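Long-range contacts in BB_2cx5_001 (Thermus thermophilus, PDB 3RI0), which serves as a designed epitope scaffold, presenting a linear epitope grafted into its backbone for HIV immunogen work on a probable aminoacyl-tRNA editing-domain fold: residues 44-50 and 62-68; 92-96 and 106-110; 119-125 and 137-143. The protein carries 6 engineered substitutions. One frame throughout, in Å; residues are numbered along the deposited sequence.

Interaction 1: 44-50 and 62-68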
loop_
_atom_site.group_PDB
_atom_site.type_symbol
_atom_site.label_atom_id
_atom_site.label_comp_id
_atom_site.label_asym_id
_atom_site.label_seq_id
_atom_site.Cartn_x
_atom_site.Cartn_y
_atom_site.Cartn_z
ATOM N N VAL A 44 -4.592 12.439 -6.521
ATOM C CA VAL A 44 -5.082 11.208 -5.934
ATOM C C VAL A 44 -4.428 9.976 -6.568
ATOM O O VAL A 44 -4.288 8.941 -5.929
ATOM C CB VAL A 44 -6.606 11.093 -6.064
ATOM C CG1 VAL A 44 -6.986 10.698 -7.480
ATOM C CG2 VAL A 44 -7.117 10.073 -5.053
ATOM N N GLY A 45 -4.014 10.092 -7.823
ATOM C CA GLY A 45 -3.375 8.961 -8.475
ATOM C C GLY A 45 -2.025 8.610 -7.871
ATOM O O GLY A 45 -1.486 7.525 -8.119
ATOM N N GLN A 46 -1.477 9.528 -7.080
ATOM C CA GLN A 46 -0.187 9.313 -6.443
ATOM C C GLN A 46 -0.306 8.544 -5.136
ATOM O O GLN A 46 0.687 8.046 -4.617
ATOM C CB GLN A 46 0.523 10.651 -6.193
ATOM C CG GLN A 46 1.075 11.296 -7.460
ATOM C CD GLN A 46 1.664 12.676 -7.198
ATOM O OE1 GLN A 46 0.929 13.636 -6.930
ATOM N NE2 GLN A 46 2.991 12.783 -7.265
ATOM N N ILE A 47 -1.515 8.450 -4.597
ATOM C CA ILE A 47 -1.717 7.709 -3.362
ATOM C C ILE A 47 -1.659 6.216 -3.667
ATOM O O ILE A 47 -2.255 5.748 -4.641
ATOM C CB ILE A 47 -3.083 8.023 -2.714
ATOM C CG1 ILE A 47 -3.179 9.515 -2.375
ATOM C CG2 ILE A 47 -3.266 7.167 -1.448
ATOM C CD1 ILE A 47 -2.164 9.994 -1.376
ATOM N N VAL A 48 -0.944 5.478 -2.827
ATOM C CA VAL A 48 -0.800 4.050 -3.000
ATOM C C VAL A 48 -1.682 3.286 -2.024
ATOM O O VAL A 48 -1.541 3.429 -0.809
ATOM C CB VAL A 48 0.653 3.607 -2.752
ATOM C CG1 VAL A 48 0.815 2.132 -3.127
ATOM C CG2 VAL A 48 1.620 4.494 -3.550
ATOM N N LYS A 49 -2.587 2.476 -2.560
ATOM C CA LYS A 49 -3.472 1.641 -1.739
ATOM C C LYS A 49 -2.854 0.241 -1.662
ATOM O O LYS A 49 -2.558 -0.370 -2.690
ATOM C CB LYS A 49 -4.858 1.545 -2.378
ATOM C CG LYS A 49 -5.602 2.881 -2.446
ATOM C CD LYS A 49 -6.943 2.751 -3.158
ATOM C CE LYS A 49 -6.776 2.162 -4.563
ATOM N NZ LYS A 49 -8.071 2.114 -5.297
ATOM N N SER A 50 -2.641 -0.258 -0.449
ATOM C CA SER A 50 -2.054 -1.583 -0.258
ATOM C C SER A 50 -3.162 -2.591 0.014
ATOM O O SER A 50 -3.550 -2.813 1.174
ATOM C CB SER A 50 -1.064 -1.555 0.911
ATOM O OG SER A 50 -0.010 -0.639 0.666
ATOM N N PHE A 62 -1.371 -6.120 -3.377
ATOM C CA PHE A 62 -1.524 -5.327 -4.589
ATOM C C PHE A 62 -1.485 -3.836 -4.281
ATOM O O PHE A 62 -2.290 -3.325 -3.515
ATOM C CB PHE A 62 -2.824 -5.687 -5.303
ATOM C CG PHE A 62 -2.863 -7.107 -5.796
ATOM C CD1 PHE A 62 -3.337 -8.126 -4.976
ATOM C CD2 PHE A 62 -2.418 -7.428 -7.077
ATOM C CE1 PHE A 62 -3.369 -9.459 -5.421
ATOM C CE2 PHE A 62 -2.440 -8.758 -7.538
ATOM C CZ PHE A 62 -2.922 -9.771 -6.705
ATOM N N LEU A 63 -0.529 -3.147 -4.890
ATOM C CA LEU A 63 -0.352 -1.713 -4.690
ATOM C C LEU A 63 -1.019 -1.017 -5.883
ATOM O O LEU A 63 -0.531 -1.094 -7.017
ATOM C CB LEU A 63 1.141 -1.405 -4.622
ATOM C CG LEU A 63 1.840 -2.361 -3.652
ATOM C CD1 LEU A 63 3.341 -2.197 -3.744
ATOM C CD2 LEU A 63 1.353 -2.098 -2.234
ATOM N N VAL A 64 -2.133 -0.340 -5.613
ATOM C CA VAL A 64 -2.912 0.309 -6.660
ATOM C C VAL A 64 -2.936 1.821 -6.579
ATOM O O VAL A 64 -2.990 2.401 -5.494
ATOM C CB VAL A 64 -4.384 -0.189 -6.616
ATOM C CG1 VAL A 64 -5.227 0.547 -7.651
ATOM C CG2 VAL A 64 -4.424 -1.688 -6.852
ATOM N N SER A 65 -2.899 2.464 -7.738
ATOM C CA SER A 65 -2.959 3.913 -7.790
ATOM C C SER A 65 -4.264 4.341 -7.122
ATOM O O SER A 65 -5.269 3.640 -7.199
ATOM C CB SER A 65 -2.939 4.395 -9.239
ATOM O OG SER A 65 -3.165 5.793 -9.305
ATOM N N GLY A 66 -4.250 5.488 -6.461
ATOM C CA GLY A 66 -5.461 5.964 -5.824
ATOM C C GLY A 66 -6.559 6.295 -6.829
ATOM O O GLY A 66 -7.726 6.363 -6.471
ATOM N N LYS A 67 -6.200 6.472 -8.094
ATOM C CA LYS A 67 -7.194 6.812 -9.113
ATOM C C LYS A 67 -7.679 5.593 -9.900
ATOM O O LYS A 67 -8.324 5.749 -10.946
ATOM C CB LYS A 67 -6.613 7.814 -10.107
ATOM C CG LYS A 67 -5.718 7.138 -11.128
ATOM C CD LYS A 67 -4.999 8.114 -12.033
ATOM C CE LYS A 67 -3.946 7.371 -12.827
ATOM N NZ LYS A 67 -3.048 8.266 -13.589
ATOM N N ASN A 68 -7.350 4.392 -9.428
ATOM C CA ASN A 68 -7.781 3.177 -10.117
ATOM C C ASN A 68 -8.387 2.187 -9.146
ATOM O O ASN A 68 -8.134 2.233 -7.950
ATOM C CB ASN A 68 -6.613 2.463 -10.810
ATOM C CG ASN A 68 -5.885 3.340 -11.818
ATOM O OD1 ASN A 68 -6.495 4.144 -12.528
ATOM N ND2 ASN A 68 -4.568 3.166 -11.902
#
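Lys-49 and Val-64 face each other as a hydrogen-bonded antiparallel pair. Lys-49 N gives to Val-64 O at 3.0 Å, and Val-64 N returns a bond to Lys-49 O, also at 3.0 Å. The pairs Val-48 with Ser-65 and Ser-50 with Leu-63, on either side, are non-hydrogen-bonded. At Ser-65 the chain enters a type I turn that ends at Asn-68, and here the backbone grip fades: Gly-66 N makes a weak, bent bond to Ile-47 O.

Two side chains take over at the turn. Ser-65 points OG away from its own N (chi1 173°) and donates to a lone pair of Gly-45 O at 2.7 Å, in the carbonyl plane; the same OG accepts a weak bond from Lys-67 N. Lys-49 folds back at chi3 (-56°), which carries NZ to 2.7 Å from Asn-68 O, approaching that carbonyl almost head-on. Its CE passes Ser-65 O at 3.4 Å on the way and rests against Val-64 CG1.

Carbon contacts fill in around these bonds. On the face opposite Lys-49, Val-48 CG1 meets Leu-63 CB at 3.9 Å. Lys-67 CB packs on Gly-45 CA at 3.8 Å. Leu-63 CD2, for its part, rests against the hydroxyl oxygen Ser-50 OG.

Asn-68 ND2 is held by Asp-116, which also accepts from Ser-65 N. The hairpin of strands 47-54 and 59-65 lies inside a mixed sheet, with strand 125-128 parallel to the first, strand 113-116 parallel to the second, and helix 33-39 packed against Val-44 and Ile-47.

Interaction 2: 92-96 and 106-110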
loop_
_atom_site.group_PDB
_atom_site.type_symbol
_atom_site.label_atom_id
_atom_site.label_comp_id
_atom_site.label_asym_id
_atom_site.label_seq_id
_atom_site.Cartn_x
_atom_site.Cartn_y
_atom_site.Cartn_z
ATOM N N ALA A 92 -5.477 -7.862 9.593
ATOM C CA ALA A 92 -4.627 -7.467 10.714
ATOM C C ALA A 92 -3.631 -8.585 11.028
ATOM O O ALA A 92 -2.447 -8.337 11.270
ATOM C CB ALA A 92 -5.479 -7.166 11.962
ATOM N N ALA A 93 -4.124 -9.824 11.018
ATOM C CA ALA A 93 -3.299 -10.986 11.322
ATOM C C ALA A 93 -2.132 -11.113 10.360
ATOM O O ALA A 93 -1.044 -11.455 10.773
ATOM C CB ALA A 93 -4.153 -12.265 11.299
ATOM N N LEU A 94 -2.363 -10.841 9.082
ATOM C CA LEU A 94 -1.314 -10.947 8.064
ATOM C C LEU A 94 -0.373 -9.754 7.981
ATOM O O LEU A 94 0.843 -9.920 7.992
ATOM C CB LEU A 94 -1.939 -11.174 6.680
ATOM C CG LEU A 94 -2.722 -12.473 6.508
ATOM C CD1 LEU A 94 -3.486 -12.466 5.182
ATOM C CD2 LEU A 94 -1.751 -13.644 6.578
ATOM N N THR A 95 -0.946 -8.558 7.888
ATOM C CA THR A 95 -0.167 -7.335 7.759
ATOM C C THR A 95 0.282 -6.729 9.079
ATOM O O THR A 95 1.349 -6.120 9.154
ATOM C CB THR A 95 -0.957 -6.264 6.972
ATOM O OG1 THR A 95 -2.011 -5.742 7.787
ATOM C CG2 THR A 95 -1.578 -6.871 5.748
ATOM N N GLY A 96 -0.526 -6.883 10.119
ATOM C CA GLY A 96 -0.158 -6.320 11.409
ATOM C C GLY A 96 -0.747 -4.939 11.557
ATOM O O GLY A 96 -0.407 -4.216 12.498
ATOM N N GLY A 106 6.461 -3.647 6.624
ATOM C CA GLY A 106 6.252 -3.860 8.048
ATOM C C GLY A 106 5.204 -4.918 8.366
ATOM O O GLY A 106 4.565 -4.865 9.411
ATOM N N HIS A 107 5.016 -5.885 7.479
ATOM C CA HIS A 107 4.010 -6.916 7.707
ATOM C C HIS A 107 4.513 -8.092 8.529
ATOM O O HIS A 107 5.693 -8.429 8.479
ATOM C CB HIS A 107 3.481 -7.417 6.362
ATOM C CG HIS A 107 2.866 -6.345 5.513
ATOM N ND1 HIS A 107 2.515 -6.549 4.199
ATOM C CD2 HIS A 107 2.524 -5.066 5.802
ATOM C CE1 HIS A 107 1.980 -5.439 3.712
ATOM N NE2 HIS A 107 1.974 -4.527 4.663
ATOM N N ASN A 108 3.617 -8.712 9.291
ATOM C CA ASN A 108 3.985 -9.866 10.114
ATOM C C ASN A 108 4.293 -11.022 9.169
ATOM O O ASN A 108 5.171 -11.841 9.438
ATOM C CB ASN A 108 2.835 -10.262 11.051
ATOM C CG ASN A 108 2.499 -9.176 12.079
ATOM O OD1 ASN A 108 3.383 -8.637 12.737
ATOM N ND2 ASN A 108 1.219 -8.866 12.222
ATOM N N THR A 109 3.553 -11.059 8.064
ATOM C CA THR A 109 3.706 -12.074 7.035
ATOM C C THR A 109 4.114 -11.390 5.722
ATOM O O THR A 109 3.319 -10.672 5.118
ATOM C CB THR A 109 2.374 -12.847 6.806
ATOM O OG1 THR A 109 2.029 -13.575 7.993
ATOM C CG2 THR A 109 2.497 -13.812 5.650
ATOM N N PRO A 110 5.366 -11.588 5.279
ATOM C CA PRO A 110 5.832 -10.975 4.027
ATOM C C PRO A 110 4.979 -11.547 2.896
ATOM O O PRO A 110 4.797 -12.761 2.804
ATOM C CB PRO A 110 7.291 -11.406 3.957
ATOM C CG PRO A 110 7.271 -12.749 4.652
ATOM C CD PRO A 110 6.403 -12.460 5.857
HETATM O O HOH W 1 1.062 -13.065 10.325
#
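Thr-95 lies over one face of the His-107 imidazole. Its CB is 4.0 Å from the ring centroid and 17° off the normal, displaced toward the rim so that CD2 is the nearest ring atom. This is a CH-pi contact, and both partners are held in place from outside it. His-107 NE2 is hydrogen-bonded to Pro-103 O, which fixes the rotation of the ring, while Thr-95 OG1 bonds back to Val-91 O in its helix and to Phe-97 N just beyond the helix end. With chi1 at 73°, OG1 sits between the backbone N and the carbonyl carbon.

Asn-108 reaches across to the glycine just after the helix: its amide nitrogen ND2 comes to 3.0 Å from Gly-96 CA, a close approach. Leu-94 and Thr-109 meet at an angle, Leu-94 CD2 beside Thr-109 OG1. That hydroxyl also shares a water with the helix: the water lies 2.6 Å from Thr-109 OG1 and donates to Ala-93 O at 2.7 Å.

Backbone bonds run beside these side chains. Thr-109 N donates to Leu-94 O at 2.9 Å, almost in line with the carbonyl. Thr-95 O receives a CA-H...O contact from His-107 CA at 3.1 Å and a weak, long bond from Asn-108 N at 3.4 Å.

Taken together, this is the C-terminal end of a helix whose last carbonyls are met by the loop that follows. Helix 88-95 gives way to Gly-96, whose positive phi marks a C' glycine, and the donors come from the loop leading to strand 113-116.

Interaction 3: 119-125 and 137-143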
loop_
_atom_site.group_PDB
_atom_site.type_symbol
_atom_site.label_atom_id
_atom_site.label_comp_id
_atom_site.label_asym_id
_atom_site.label_seq_id
_atom_site.Cartn_x
_atom_site.Cartn_y
_atom_site.Cartn_z
ATOM N N LEU A 119 1.530 3.714 -11.246
ATOM C CA LEU A 119 2.275 4.363 -10.167
ATOM C C LEU A 119 3.669 4.793 -10.629
ATOM O O LEU A 119 4.214 5.776 -10.127
ATOM C CB LEU A 119 2.389 3.430 -8.956
ATOM C CG LEU A 119 1.111 3.244 -8.130
ATOM C CD1 LEU A 119 1.329 2.187 -7.055
ATOM C CD2 LEU A 119 0.724 4.573 -7.492
ATOM N N LEU A 120 4.236 4.072 -11.594
ATOM C CA LEU A 120 5.566 4.412 -12.107
ATOM C C LEU A 120 5.467 5.728 -12.879
ATOM O O LEU A 120 6.474 6.333 -13.244
ATOM C CB LEU A 120 6.084 3.314 -13.041
ATOM C CG LEU A 120 6.089 1.859 -12.559
ATOM C CD1 LEU A 120 6.646 0.970 -13.649
ATOM C CD2 LEU A 120 6.915 1.724 -11.302
ATOM N N GLY A 121 4.231 6.174 -13.097
ATOM C CA GLY A 121 3.990 7.402 -13.832
ATOM C C GLY A 121 4.302 8.703 -13.112
ATOM O O GLY A 121 4.159 9.777 -13.700
ATOM N N TYR A 122 4.726 8.639 -11.855
ATOM C CA TYR A 122 5.035 9.867 -11.134
ATOM C C TYR A 122 6.456 9.909 -10.602
ATOM O O TYR A 122 7.132 8.884 -10.526
ATOM C CB TYR A 122 4.074 10.050 -9.962
ATOM C CG TYR A 122 2.607 9.966 -10.314
ATOM C CD1 TYR A 122 1.932 8.748 -10.270
ATOM C CD2 TYR A 122 1.888 11.106 -10.659
ATOM C CE1 TYR A 122 0.572 8.670 -10.551
ATOM C CE2 TYR A 122 0.530 11.043 -10.944
ATOM C CZ TYR A 122 -0.123 9.816 -10.882
ATOM O OH TYR A 122 -1.477 9.737 -11.107
ATOM N N PRO A 123 6.931 11.114 -10.241
ATOM C CA PRO A 123 8.279 11.304 -9.700
ATOM C C PRO A 123 8.331 10.799 -8.258
ATOM O O PRO A 123 9.395 10.498 -7.719
ATOM C CB PRO A 123 8.489 12.815 -9.817
ATOM C CG PRO A 123 7.106 13.359 -9.705
ATOM C CD PRO A 123 6.317 12.413 -10.569
ATOM N N GLU A 124 7.163 10.716 -7.631
ATOM C CA GLU A 124 7.064 10.210 -6.268
ATOM C C GLU A 124 5.611 9.908 -5.937
ATOM O O GLU A 124 4.706 10.490 -6.529
ATOM C CB GLU A 124 7.623 11.211 -5.254
ATOM C CG GLU A 124 6.566 12.090 -4.632
ATOM C CD GLU A 124 6.637 13.507 -5.109
ATOM O OE1 GLU A 124 7.602 14.209 -4.728
ATOM O OE2 GLU A 124 5.738 13.921 -5.870
ATOM N N VAL A 125 5.398 8.997 -4.989
ATOM C CA VAL A 125 4.055 8.601 -4.575
ATOM C C VAL A 125 3.970 8.600 -3.047
ATOM O O VAL A 125 4.998 8.626 -2.360
ATOM C CB VAL A 125 3.699 7.180 -5.108
ATOM C CG1 VAL A 125 3.511 7.209 -6.619
ATOM C CG2 VAL A 125 4.800 6.205 -4.759
ATOM N N ARG A 137 6.298 9.505 1.738
ATOM C CA ARG A 137 6.517 9.529 0.306
ATOM C C ARG A 137 7.757 8.762 -0.086
ATOM O O ARG A 137 8.668 8.555 0.727
ATOM C CB ARG A 137 6.630 10.959 -0.204
ATOM C CG ARG A 137 7.905 11.659 0.164
ATOM C CD ARG A 137 8.076 12.940 -0.639
ATOM N NE ARG A 137 8.696 12.740 -1.947
ATOM C CZ ARG A 137 9.900 12.202 -2.131
ATOM N NH1 ARG A 137 10.617 11.800 -1.087
ATOM N NH2 ARG A 137 10.401 12.080 -3.356
ATOM N N ALA A 138 7.791 8.344 -1.343
ATOM C CA ALA A 138 8.921 7.610 -1.872
ATOM C C ALA A 138 8.779 7.637 -3.374
ATOM O O ALA A 138 7.687 7.878 -3.883
ATOM C CB ALA A 138 8.896 6.169 -1.369
ATOM N N THR A 139 9.874 7.409 -4.089
ATOM C CA THR A 139 9.789 7.380 -5.542
ATOM C C THR A 139 9.364 5.952 -5.862
ATOM O O THR A 139 9.534 5.050 -5.036
ATOM C CB THR A 139 11.153 7.665 -6.215
ATOM O OG1 THR A 139 12.076 6.616 -5.888
ATOM C CG2 THR A 139 11.726 8.997 -5.731
ATOM N N PRO A 140 8.764 5.734 -7.040
ATOM C CA PRO A 140 8.335 4.393 -7.427
ATOM C C PRO A 140 9.486 3.398 -7.343
ATOM O O PRO A 140 9.293 2.244 -6.968
ATOM C CB PRO A 140 7.857 4.596 -8.854
ATOM C CG PRO A 140 7.229 5.944 -8.784
ATOM C CD PRO A 140 8.270 6.732 -8.009
ATOM N N LYS A 141 10.690 3.862 -7.670
ATOM C CA LYS A 141 11.867 3.004 -7.643
ATOM C C LYS A 141 12.097 2.472 -6.236
ATOM O O LYS A 141 12.382 1.286 -6.050
ATOM C CB LYS A 141 13.103 3.778 -8.119
ATOM C CG LYS A 141 14.077 2.922 -8.924
ATOM C CD LYS A 141 15.400 3.638 -9.227
ATOM C CE LYS A 141 16.323 2.749 -10.071
ATOM N NZ LYS A 141 17.741 3.216 -10.142
ATOM N N GLU A 142 11.979 3.352 -5.246
ATOM C CA GLU A 142 12.160 2.958 -3.855
ATOM C C GLU A 142 11.045 2.020 -3.439
ATOM O O GLU A 142 11.293 0.986 -2.833
ATOM C CB GLU A 142 12.183 4.187 -2.948
ATOM C CG GLU A 142 13.376 5.105 -3.194
ATOM C CD GLU A 142 13.377 6.337 -2.305
ATOM O OE1 GLU A 142 12.403 7.120 -2.354
ATOM O OE2 GLU A 142 14.363 6.521 -1.559
ATOM N N LEU A 143 9.811 2.372 -3.774
ATOM C CA LEU A 143 8.671 1.533 -3.422
ATOM C C LEU A 143 8.926 0.103 -3.900
ATOM O O LEU A 143 8.677 -0.854 -3.162
ATOM C CB LEU A 143 7.382 2.090 -4.050
ATOM C CG LEU A 143 6.082 1.345 -3.713
ATOM C CD1 LEU A 143 5.868 1.332 -2.199
ATOM C CD2 LEU A 143 4.910 2.010 -4.402
#
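Pro-140 pushes its ring into the loop 119-125 from the first turn of helix 140-147, a helix started by a capping box: Thr-139 N donates to Glu-142 OE1 at 3.1 Å, and Glu-142 N returns a weak bond to Thr-139 OG1. The proline ring meets carbonyls as much as carbon. Its CG lies 3.3 Å from Leu-119 O and 3.4 Å from Tyr-122 O, while CB packs on Leu-120 CD2 at 3.9 Å, the two side chains running antiparallel as they pass.

Val-125 joins the loop to the strand that precedes the helix. It pairs with Ala-138 as an antiparallel hydrogen-bonded bridge, Val-125 N to Ala-138 O at 2.8 Å and Ala-138 N to Val-125 O at 3.0 Å, both nearly in line with the carbonyls. Its methyl CG2 turns inward to Leu-143 CD2 at 4.2 Å, so one residue bonds to the strand and packs on the helix, and it also packs on Val-48 of strand 47-54.

Glu-124 works on the outer side. Its chain bends at chi2 (-109°) and brings CG close to Arg-137 NE and CB close to NH2, the two side chains crossing at a slant. The carboxylate stands almost square to the guanidinium, 84° between the planes, and OE1 reaches its edge, accepting a weak salt-bridge bond from Arg-137 NE at 3.3 Å.

Overall arrangement
Interactions 1 and 3 are neighbours on one mixed sheet, their centres about 11 Å apart. They touch directly: Gln-46 NE2 lies 3.0 Å from Glu-124 O, a probable hydrogen bond, and Lys-67 NZ reaches Tyr-122 OH more weakly. Packing reinforces this, with Gln-46 CG against the Tyr-122 ring. The loop ahead of strand 125-128 is thus held by the turns at the end of the hairpin on one side and by the start of helix 140-147 on another. Interaction 2 stands apart, across the chain's centre from both, with centres about 20 Å from interaction 1 and 23 Å from interaction 3. All three fall within the aminoacyl-tRNA editing family region.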